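Local structure of thermostable carboxypeptidase 1 (Pyrococcus furiosus, 1KA2) at residues A97-P102 with E147-E152; P155-L160 with L167-V172; L141-A146 with L372-E377. The protein removes amino acids one at a time from the C-terminus of peptides with broad specificity, as a homodimeric metallocarboxypeptidase that uses cobalt. All blocks are in the same frame, centred on the assembly; numbering follows the deposited sequence.

Contact 1. Residues A97-P102 with E147-E152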
loop_
_atom_site.group_PDB
_atom_site.type_symbol
_atom_site.label_atom_id
_atom_site.label_comp_id
_atom_site.label_asym_id
_atom_site.label_seq_id
_atom_site.Cartn_x
_atom_site.Cartn_y
_atom_site.Cartn_z
ATOM N N ALA A 97 12.404 -7.118 -23.037
ATOM C CA ALA A 97 11.415 -8.096 -22.608
ATOM C C ALA A 97 11.329 -9.339 -23.496
ATOM O O ALA A 97 11.118 -10.441 -22.997
ATOM C CB ALA A 97 10.047 -7.435 -22.501
ATOM N N ARG A 98 11.480 -9.185 -24.807
ATOM C CA ARG A 98 11.390 -10.363 -25.666
ATOM C C ARG A 98 12.719 -11.048 -25.982
ATOM O O ARG A 98 12.764 -11.967 -26.795
ATOM C CB ARG A 98 10.664 -10.027 -26.973
ATOM C CG ARG A 98 11.278 -8.912 -27.791
ATOM C CD ARG A 98 10.467 -8.691 -29.065
ATOM N NE ARG A 98 10.822 -7.445 -29.743
ATOM C CZ ARG A 98 10.307 -7.057 -30.908
ATOM N NH1 ARG A 98 9.416 -7.824 -31.526
ATOM N NH2 ARG A 98 10.669 -5.895 -31.448
ATOM N N ALA A 99 13.794 -10.605 -25.333
ATOM C CA ALA A 99 15.115 -11.192 -25.547
ATOM C C ALA A 99 15.200 -12.539 -24.834
ATOM O O ALA A 99 15.857 -13.470 -25.311
ATOM C CB ALA A 99 16.196 -10.254 -25.017
ATOM N N PHE A 100 14.517 -12.630 -23.695
ATOM C CA PHE A 100 14.515 -13.843 -22.883
ATOM C C PHE A 100 13.363 -14.803 -23.161
ATOM O O PHE A 100 12.192 -14.434 -23.068
ATOM C CB PHE A 100 14.474 -13.485 -21.393
ATOM C CG PHE A 100 15.691 -12.746 -20.892
ATOM C CD1 PHE A 100 15.719 -12.253 -19.587
ATOM C CD2 PHE A 100 16.798 -12.537 -21.710
ATOM C CE1 PHE A 100 16.829 -11.563 -19.108
ATOM C CE2 PHE A 100 17.907 -11.850 -21.241
ATOM C CZ PHE A 100 17.928 -11.361 -19.941
ATOM N N PRO A 101 13.683 -16.056 -23.502
ATOM C CA PRO A 101 12.637 -17.047 -23.771
ATOM C C PRO A 101 11.865 -17.256 -22.466
ATOM O O PRO A 101 12.461 -17.262 -21.390
ATOM C CB PRO A 101 13.431 -18.292 -24.158
ATOM C CG PRO A 101 14.695 -17.732 -24.727
ATOM C CD PRO A 101 15.018 -16.606 -23.788
ATOM N N PRO A 102 10.534 -17.418 -22.541
ATOM C CA PRO A 102 9.760 -17.624 -21.315
ATOM C C PRO A 102 10.350 -18.725 -20.428
ATOM O O PRO A 102 10.231 -18.677 -19.205
ATOM C CB PRO A 102 8.355 -17.960 -21.835
ATOM C CG PRO A 102 8.598 -18.468 -23.229
ATOM C CD PRO A 102 9.673 -17.532 -23.726
ATOM N N GLU A 147 24.193 -13.327 -24.330
ATOM C CA GLU A 147 23.974 -13.815 -25.692
ATOM C C GLU A 147 22.543 -13.531 -26.161
ATOM O O GLU A 147 22.322 -13.229 -27.329
ATOM C CB GLU A 147 24.267 -15.323 -25.784
ATOM C CG GLU A 147 25.702 -15.699 -25.414
ATOM C CD GLU A 147 26.724 -15.011 -26.298
ATOM O OE1 GLU A 147 27.870 -14.818 -25.847
ATOM O OE2 GLU A 147 26.383 -14.667 -27.447
ATOM N N TYR A 148 21.574 -13.626 -25.254
ATOM C CA TYR A 148 20.183 -13.354 -25.616
ATOM C C TYR A 148 19.995 -11.874 -25.927
ATOM O O TYR A 148 19.263 -11.514 -26.848
ATOM C CB TYR A 148 19.240 -13.768 -24.482
ATOM C CG TYR A 148 18.965 -15.254 -24.413
ATOM C CD1 TYR A 148 19.062 -15.944 -23.200
ATOM C CD2 TYR A 148 18.577 -15.968 -25.550
ATOM C CE1 TYR A 148 18.777 -17.312 -23.119
ATOM C CE2 TYR A 148 18.289 -17.336 -25.482
ATOM C CZ TYR A 148 18.391 -17.999 -24.262
ATOM O OH TYR A 148 18.112 -19.343 -24.181
ATOM N N LEU A 149 20.668 -11.025 -25.153
ATOM C CA LEU A 149 20.587 -9.579 -25.336
ATOM C C LEU A 149 21.329 -9.113 -26.588
ATOM O O LEU A 149 20.821 -8.284 -27.343
ATOM C CB LEU A 149 21.169 -8.855 -24.116
ATOM C CG LEU A 149 20.340 -8.584 -22.849
ATOM C CD1 LEU A 149 18.983 -9.247 -22.914
ATOM C CD2 LEU A 149 21.125 -9.076 -21.643
ATOM N N GLY A 150 22.532 -9.646 -26.797
ATOM C CA GLY A 150 23.330 -9.261 -27.947
ATOM C C GLY A 150 24.349 -8.224 -27.519
ATOM O O GLY A 150 24.109 -7.494 -26.558
ATOM N N TYR A 151 25.478 -8.148 -28.219
ATOM C CA TYR A 151 26.532 -7.191 -27.873
ATOM C C TYR A 151 27.580 -7.090 -28.975
ATOM O O TYR A 151 27.863 -8.070 -29.662
ATOM C CB TYR A 151 27.200 -7.632 -26.574
ATOM C CG TYR A 151 27.674 -9.068 -26.621
ATOM C CD1 TYR A 151 28.936 -9.393 -27.126
ATOM C CD2 TYR A 151 26.845 -10.110 -26.197
ATOM C CE1 TYR A 151 29.360 -10.725 -27.210
ATOM C CE2 TYR A 151 27.256 -11.442 -26.276
ATOM C CZ TYR A 151 28.516 -11.742 -26.785
ATOM O OH TYR A 151 28.930 -13.054 -26.882
ATOM N N GLU A 152 28.172 -5.912 -29.138
ATOM C CA GLU A 152 29.189 -5.734 -30.170
ATOM C C GLU A 152 30.560 -6.251 -29.744
ATOM O O GLU A 152 31.051 -7.247 -30.274
ATOM C CB GLU A 152 29.283 -4.254 -30.586
ATOM C CG GLU A 152 30.251 -3.394 -29.776
ATOM C CD GLU A 152 29.652 -2.076 -29.314
ATOM O OE1 GLU A 152 28.488 -1.776 -29.670
ATOM O OE2 GLU A 152 30.356 -1.335 -28.586
HETATM O O HOH W 1 17.313 -12.960 -27.883
#
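A99 and Y148 bring the two backbones to their closest approach, 5.5 Å from CA to CA, where the last turns of helices 81-99 and 132-149 meet in the mostly helical M32 fold. Residues 97-102 then turn through F100 and reach P101, the N-cap of helix 102-124; residues 147-152 leave their helix at G150, which has positive phi. A water bridges the two backbones, donating to A99 O and, at 2.6 Å, to Y148 O. A99 points its CB at the other segment and touches L149 CD1 at 3.6 Å. L149 CD1 also lies obliquely against the F100 ring, 3.3 Å from CE2, while Y148 CB sits near the plane of that ring, at its edge. Each of the F100 and Y148 rings also meets F104 of helix 102-124, which F100 engages edge-to-face, so the aromatic cluster joins helices 102-124 and 132-149 to the loop that follows helix 81-99. P101 and Y148 approach tip to tip. Their CH-pi contact places P101 CD over the centre of the Y148 ring, 3.7 Å from the centroid and 12° off the ring normal.

Contact 2. Residues P155-L160 with L167-V172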
loop_
_atom_site.group_PDB
_atom_site.type_symbol
_atom_site.label_atom_id
_atom_site.label_comp_id
_atom_site.label_asym_id
_atom_site.label_seq_id
_atom_site.Cartn_x
_atom_site.Cartn_y
_atom_site.Cartn_z
ATOM N N PRO A 155 30.633 -9.569 -24.037
ATOM C CA PRO A 155 29.356 -10.076 -23.534
ATOM C C PRO A 155 28.952 -9.230 -22.324
ATOM O O PRO A 155 27.774 -9.012 -22.069
ATOM C CB PRO A 155 29.687 -11.513 -23.132
ATOM C CG PRO A 155 30.819 -11.875 -24.045
ATOM C CD PRO A 155 31.656 -10.629 -24.030
ATOM N N TYR A 156 29.953 -8.746 -21.594
ATOM C CA TYR A 156 29.704 -7.938 -20.413
ATOM C C TYR A 156 29.075 -6.590 -20.753
ATOM O O TYR A 156 28.538 -5.920 -19.872
ATOM C CB TYR A 156 30.997 -7.730 -19.626
ATOM C CG TYR A 156 30.782 -7.130 -18.254
ATOM C CD1 TYR A 156 31.333 -5.893 -17.920
ATOM C CD2 TYR A 156 30.016 -7.797 -17.291
ATOM C CE1 TYR A 156 31.129 -5.328 -16.660
ATOM C CE2 TYR A 156 29.804 -7.239 -16.025
ATOM C CZ TYR A 156 30.366 -6.005 -15.719
ATOM O OH TYR A 156 30.177 -5.457 -14.475
ATOM N N ASP A 157 29.133 -6.198 -22.023
ATOM C CA ASP A 157 28.530 -4.936 -22.444
ATOM C C ASP A 157 27.020 -5.073 -22.362
ATOM O O ASP A 157 26.321 -4.114 -22.051
ATOM C CB ASP A 157 28.889 -4.583 -23.893
ATOM C CG ASP A 157 30.363 -4.324 -24.091
ATOM O OD1 ASP A 157 30.971 -3.603 -23.279
ATOM O OD2 ASP A 157 30.913 -4.837 -25.080
ATOM N N ALA A 158 26.530 -6.272 -22.666
ATOM C CA ALA A 158 25.102 -6.572 -22.652
ATOM C C ALA A 158 24.496 -6.512 -21.252
ATOM O O ALA A 158 23.355 -6.097 -21.090
ATOM C CB ALA A 158 24.852 -7.950 -23.276
ATOM N N LEU A 159 25.250 -6.930 -20.242
ATOM C CA LEU A 159 24.746 -6.895 -18.868
ATOM C C LEU A 159 24.772 -5.456 -18.357
ATOM O O LEU A 159 23.838 -4.983 -17.700
ATOM C CB LEU A 159 25.600 -7.804 -17.977
ATOM C CG LEU A 159 25.625 -9.261 -18.455
ATOM C CD1 LEU A 159 26.530 -10.095 -17.557
ATOM C CD2 LEU A 159 24.209 -9.824 -18.456
ATOM N N LEU A 160 25.850 -4.763 -18.691
ATOM C CA LEU A 160 26.053 -3.377 -18.302
ATOM C C LEU A 160 24.926 -2.527 -18.894
ATOM O O LEU A 160 24.321 -1.706 -18.199
ATOM C CB LEU A 160 27.412 -2.918 -18.836
ATOM C CG LEU A 160 28.441 -2.216 -17.948
ATOM C CD1 LEU A 160 28.376 -2.721 -16.509
ATOM C CD2 LEU A 160 29.828 -2.446 -18.559
ATOM N N LEU A 167 25.551 1.970 -21.531
ATOM C CA LEU A 167 26.836 1.780 -20.866
ATOM C C LEU A 167 27.583 0.627 -21.553
ATOM O O LEU A 167 26.980 -0.382 -21.934
ATOM C CB LEU A 167 26.625 1.480 -19.375
ATOM C CG LEU A 167 27.868 1.614 -18.489
ATOM C CD1 LEU A 167 28.374 3.054 -18.537
ATOM C CD2 LEU A 167 27.535 1.225 -17.053
ATOM N N ARG A 168 28.890 0.792 -21.733
ATOM C CA ARG A 168 29.707 -0.230 -22.389
ATOM C C ARG A 168 30.857 -0.587 -21.470
ATOM O O ARG A 168 31.189 0.180 -20.573
ATOM C CB ARG A 168 30.277 0.289 -23.721
ATOM C CG ARG A 168 29.268 0.601 -24.824
ATOM C CD ARG A 168 28.572 -0.649 -25.326
ATOM N NE ARG A 168 27.229 -0.773 -24.772
ATOM C CZ ARG A 168 26.110 -0.484 -25.431
ATOM N NH1 ARG A 168 26.163 -0.057 -26.684
ATOM N NH2 ARG A 168 24.934 -0.607 -24.826
ATOM N N THR A 169 31.462 -1.750 -21.692
ATOM C CA THR A 169 32.581 -2.169 -20.864
ATOM C C THR A 169 33.710 -1.146 -20.990
ATOM O O THR A 169 34.342 -0.784 -19.997
ATOM C CB THR A 169 33.103 -3.573 -21.277
ATOM O OG1 THR A 169 32.056 -4.541 -21.122
ATOM C CG2 THR A 169 34.291 -3.987 -20.401
ATOM N N ARG A 170 33.940 -0.664 -22.212
ATOM C CA ARG A 170 34.990 0.319 -22.483
ATOM C C ARG A 170 34.768 1.560 -21.629
ATOM O O ARG A 170 35.717 2.150 -21.133
ATOM C CB ARG A 170 35.001 0.697 -23.973
ATOM C CG ARG A 170 34.887 -0.501 -24.918
ATOM C CD ARG A 170 35.022 -0.093 -26.386
ATOM N NE ARG A 170 36.402 0.234 -26.748
ATOM C CZ ARG A 170 37.393 -0.655 -26.814
ATOM N NH1 ARG A 170 37.163 -1.933 -26.545
ATOM N NH2 ARG A 170 38.619 -0.267 -27.149
ATOM N N ASP A 171 33.509 1.955 -21.459
ATOM C CA ASP A 171 33.188 3.111 -20.626
ATOM C C ASP A 171 33.719 2.870 -19.206
ATOM O O ASP A 171 34.500 3.659 -18.669
ATOM C CB ASP A 171 31.670 3.320 -20.547
ATOM C CG ASP A 171 31.072 3.861 -21.836
ATOM O OD1 ASP A 171 31.440 4.975 -22.251
ATOM O OD2 ASP A 171 30.220 3.176 -22.429
ATOM N N VAL A 172 33.294 1.758 -18.615
ATOM C CA VAL A 172 33.680 1.402 -17.252
ATOM C C VAL A 172 35.179 1.201 -17.117
ATOM O O VAL A 172 35.779 1.566 -16.108
ATOM C CB VAL A 172 32.955 0.106 -16.785
ATOM C CG1 VAL A 172 33.249 -0.157 -15.311
ATOM C CG2 VAL A 172 31.457 0.233 -17.024
#
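D157 meets T169 through two hydrogen bonds, both ending on D157 OD1. T169 OG1 donates to it at 2.6 Å, coming from above the carboxylate plane, and T169 N donates along a fairly straight path (159°), with a modelled length too short to be taken literally. In D157, chi1 (-65°) puts CG beside the backbone N, and OD1 faces the first turn of helix 169-192, whose positive end would be expected to stabilise its charge. E154 N occupies the other oxygen, OD2. Within 167-172, D171 OD2 uses its anti lone pair to accept the N-H of R168, the N-cap residue, at 2.8 Å, and also pairs with K474. R168 itself bends back to give NE to L167 O and ends in a salt bridge to D161. The apolar part centres on L160: its CG lies 3.7 Å from L167 CD2, and its CD2 presses on V172 CG2 at 3.5 Å, tighter than usual van der Waals contact. P421 of helix 421-440 touches both L160 and V172. The L167 side chain is about 11 Å from that of the metal ligand E299, at this buried junction of two consecutive helices joined by a short loop in the helical M32 fold.

Contact 3. Residues L141-A146 with L372-E377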
loop_
_atom_site.group_PDB
_atom_site.type_symbol
_atom_site.label_atom_id
_atom_site.label_comp_id
_atom_site.label_asym_id
_atom_site.label_seq_id
_atom_site.Cartn_x
_atom_site.Cartn_y
_atom_site.Cartn_z
ATOM N N LEU A 141 23.916 -18.337 -16.219
ATOM C CA LEU A 141 22.725 -17.579 -16.614
ATOM C C LEU A 141 23.112 -16.197 -17.156
ATOM O O LEU A 141 22.533 -15.717 -18.132
ATOM C CB LEU A 141 21.775 -17.422 -15.422
ATOM C CG LEU A 141 21.204 -18.710 -14.809
ATOM C CD1 LEU A 141 20.371 -18.349 -13.587
ATOM C CD2 LEU A 141 20.355 -19.470 -15.835
ATOM N N ALA A 142 24.096 -15.564 -16.517
ATOM C CA ALA A 142 24.573 -14.252 -16.942
ATOM C C ALA A 142 25.124 -14.299 -18.373
ATOM O O ALA A 142 24.801 -13.444 -19.198
ATOM C CB ALA A 142 25.651 -13.756 -15.990
ATOM N N LYS A 143 25.962 -15.294 -18.658
ATOM C CA LYS A 143 26.537 -15.437 -19.995
ATOM C C LYS A 143 25.418 -15.666 -21.001
ATOM O O LYS A 143 25.361 -14.996 -22.034
ATOM C CB LYS A 143 27.531 -16.600 -20.035
ATOM C CG LYS A 143 28.825 -16.355 -19.264
ATOM C CD LYS A 143 29.432 -17.673 -18.792
ATOM C CE LYS A 143 30.783 -17.958 -19.421
ATOM N NZ LYS A 143 31.809 -16.960 -19.024
ATOM N N ARG A 144 24.519 -16.601 -20.701
ATOM C CA ARG A 144 23.405 -16.863 -21.611
ATOM C C ARG A 144 22.690 -15.538 -21.877
ATOM O O ARG A 144 22.444 -15.181 -23.025
ATOM C CB ARG A 144 22.390 -17.851 -21.003
ATOM C CG ARG A 144 22.935 -19.219 -20.593
ATOM C CD ARG A 144 22.483 -20.335 -21.526
ATOM N NE ARG A 144 21.029 -20.442 -21.701
ATOM C CZ ARG A 144 20.165 -20.863 -20.778
ATOM N NH1 ARG A 144 20.581 -21.227 -19.574
ATOM N NH2 ARG A 144 18.873 -20.949 -21.073
ATOM N N ALA A 145 22.367 -14.814 -20.803
ATOM C CA ALA A 145 21.655 -13.539 -20.903
ATOM C C ALA A 145 22.354 -12.559 -21.828
ATOM O O ALA A 145 21.706 -11.848 -22.599
ATOM C CB ALA A 145 21.481 -12.920 -19.515
ATOM N N ALA A 146 23.678 -12.524 -21.747
ATOM C CA ALA A 146 24.449 -11.635 -22.596
ATOM C C ALA A 146 24.223 -12.022 -24.059
ATOM O O ALA A 146 24.071 -11.154 -24.922
ATOM C CB ALA A 146 25.929 -11.719 -22.241
ATOM N N LEU A 372 35.501 -10.827 -15.669
ATOM C CA LEU A 372 36.137 -12.143 -15.810
ATOM C C LEU A 372 35.129 -13.301 -15.840
ATOM O O LEU A 372 35.235 -14.203 -16.678
ATOM C CB LEU A 372 37.123 -12.383 -14.665
ATOM C CG LEU A 372 38.532 -11.807 -14.816
ATOM C CD1 LEU A 372 38.471 -10.356 -15.303
ATOM C CD2 LEU A 372 39.269 -11.934 -13.475
ATOM N N MET A 373 34.172 -13.275 -14.910
ATOM C CA MET A 373 33.133 -14.301 -14.782
ATOM C C MET A 373 32.300 -14.534 -16.047
ATOM O O MET A 373 31.917 -15.661 -16.369
ATOM C CB MET A 373 32.194 -13.932 -13.617
ATOM C CG MET A 373 32.809 -14.064 -12.222
ATOM S SD MET A 373 32.110 -12.929 -11.003
ATOM C CE MET A 373 30.425 -13.513 -10.957
ATOM N N VAL A 374 32.012 -13.456 -16.758
ATOM C CA VAL A 374 31.210 -13.532 -17.969
ATOM C C VAL A 374 32.045 -13.608 -19.256
ATOM O O VAL A 374 31.536 -13.965 -20.316
ATOM C CB VAL A 374 30.239 -12.336 -18.014
ATOM C CG1 VAL A 374 29.369 -12.400 -19.257
ATOM C CG2 VAL A 374 29.387 -12.359 -16.765
ATOM N N SER A 375 33.329 -13.271 -19.152
ATOM C CA SER A 375 34.238 -13.309 -20.306
ATOM C C SER A 375 34.984 -14.633 -20.427
ATOM O O SER A 375 34.726 -15.430 -21.327
ATOM C CB SER A 375 35.286 -12.197 -20.224
ATOM O OG SER A 375 34.694 -10.924 -20.299
ATOM N N GLU A 376 35.934 -14.849 -19.529
ATOM C CA GLU A 376 36.726 -16.068 -19.545
ATOM C C GLU A 376 35.926 -17.164 -18.844
ATOM O O GLU A 376 34.768 -16.953 -18.481
ATOM C CB GLU A 376 38.049 -15.832 -18.818
ATOM C CG GLU A 376 39.229 -16.559 -19.432
ATOM C CD GLU A 376 39.589 -16.002 -20.802
ATOM O OE1 GLU A 376 40.471 -16.584 -21.470
ATOM O OE2 GLU A 376 38.988 -14.976 -21.195
ATOM N N GLU A 377 36.520 -18.340 -18.672
ATOM C CA GLU A 377 35.825 -19.433 -17.994
ATOM C C GLU A 377 36.249 -19.395 -16.529
ATOM O O GLU A 377 37.077 -20.186 -16.079
ATOM C CB GLU A 377 36.187 -20.781 -18.639
ATOM C CG GLU A 377 35.894 -22.033 -17.805
ATOM C CD GLU A 377 34.442 -22.133 -17.350
ATOM O OE1 GLU A 377 33.536 -22.088 -18.215
ATOM O OE2 GLU A 377 34.219 -22.254 -16.125
#
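K143 and V374 carry most of this meeting between helix 132-149 and the C-terminal end of helix 359-375, a helix-helix contact of the M32 fold in which a lysine reaches backbone carbonyls of a helix terminus. Their CA atoms are 5.4 Å apart. The K143 side chain runs across the backbone of V374, its CG 3.9 Å from V374 CA, and bends at chi3 and again at chi4 (64°), which sets NZ among the carbonyl oxygens. There NZ donates to M373 O and to E376 O, each at 3.0 Å and each from a position tilted about 30° from the carbonyl plane. One ammonium group therefore links the last turn of the helix to the residue that first departs from helical geometry, and its positive charge lies where the helix dipole is expected to be negative. The acidic end of E377 is near but not in contact, with OE1 5.5 Å from NZ.

V374 divides its two methyls between neighbours. P155 and L159 of helix 155-163 pack on the same side chain, as does I417, which makes V374 a buried junction between helices. Its CG1, anti to the backbone N (chi1 -179°), lies 4.0 Å from K143 CG. The smaller share of A142 is a single apolar touch, from its CB to V374 CG2 at 4.1 Å.

From the N terminus, the chain first passes 97-102 at the end of helix 81-99, then runs through helix 102-124 into helix 132-149. That helix supplies 141-146 to contact 3 before 147-152 closes contact 1, so these two contacts cross; F100 CZ against A145 CB joins them directly. Contact 2 follows in series with contact 1, its short loop closing at 167-172 between helices 155-163 and 169-192. It is nested inside the much longer loop that contact 3 closes at 372-377. Helix 155-163 packs against both neighbours: A158 touches G150 and Y151, and L159 lies against A142 and V374.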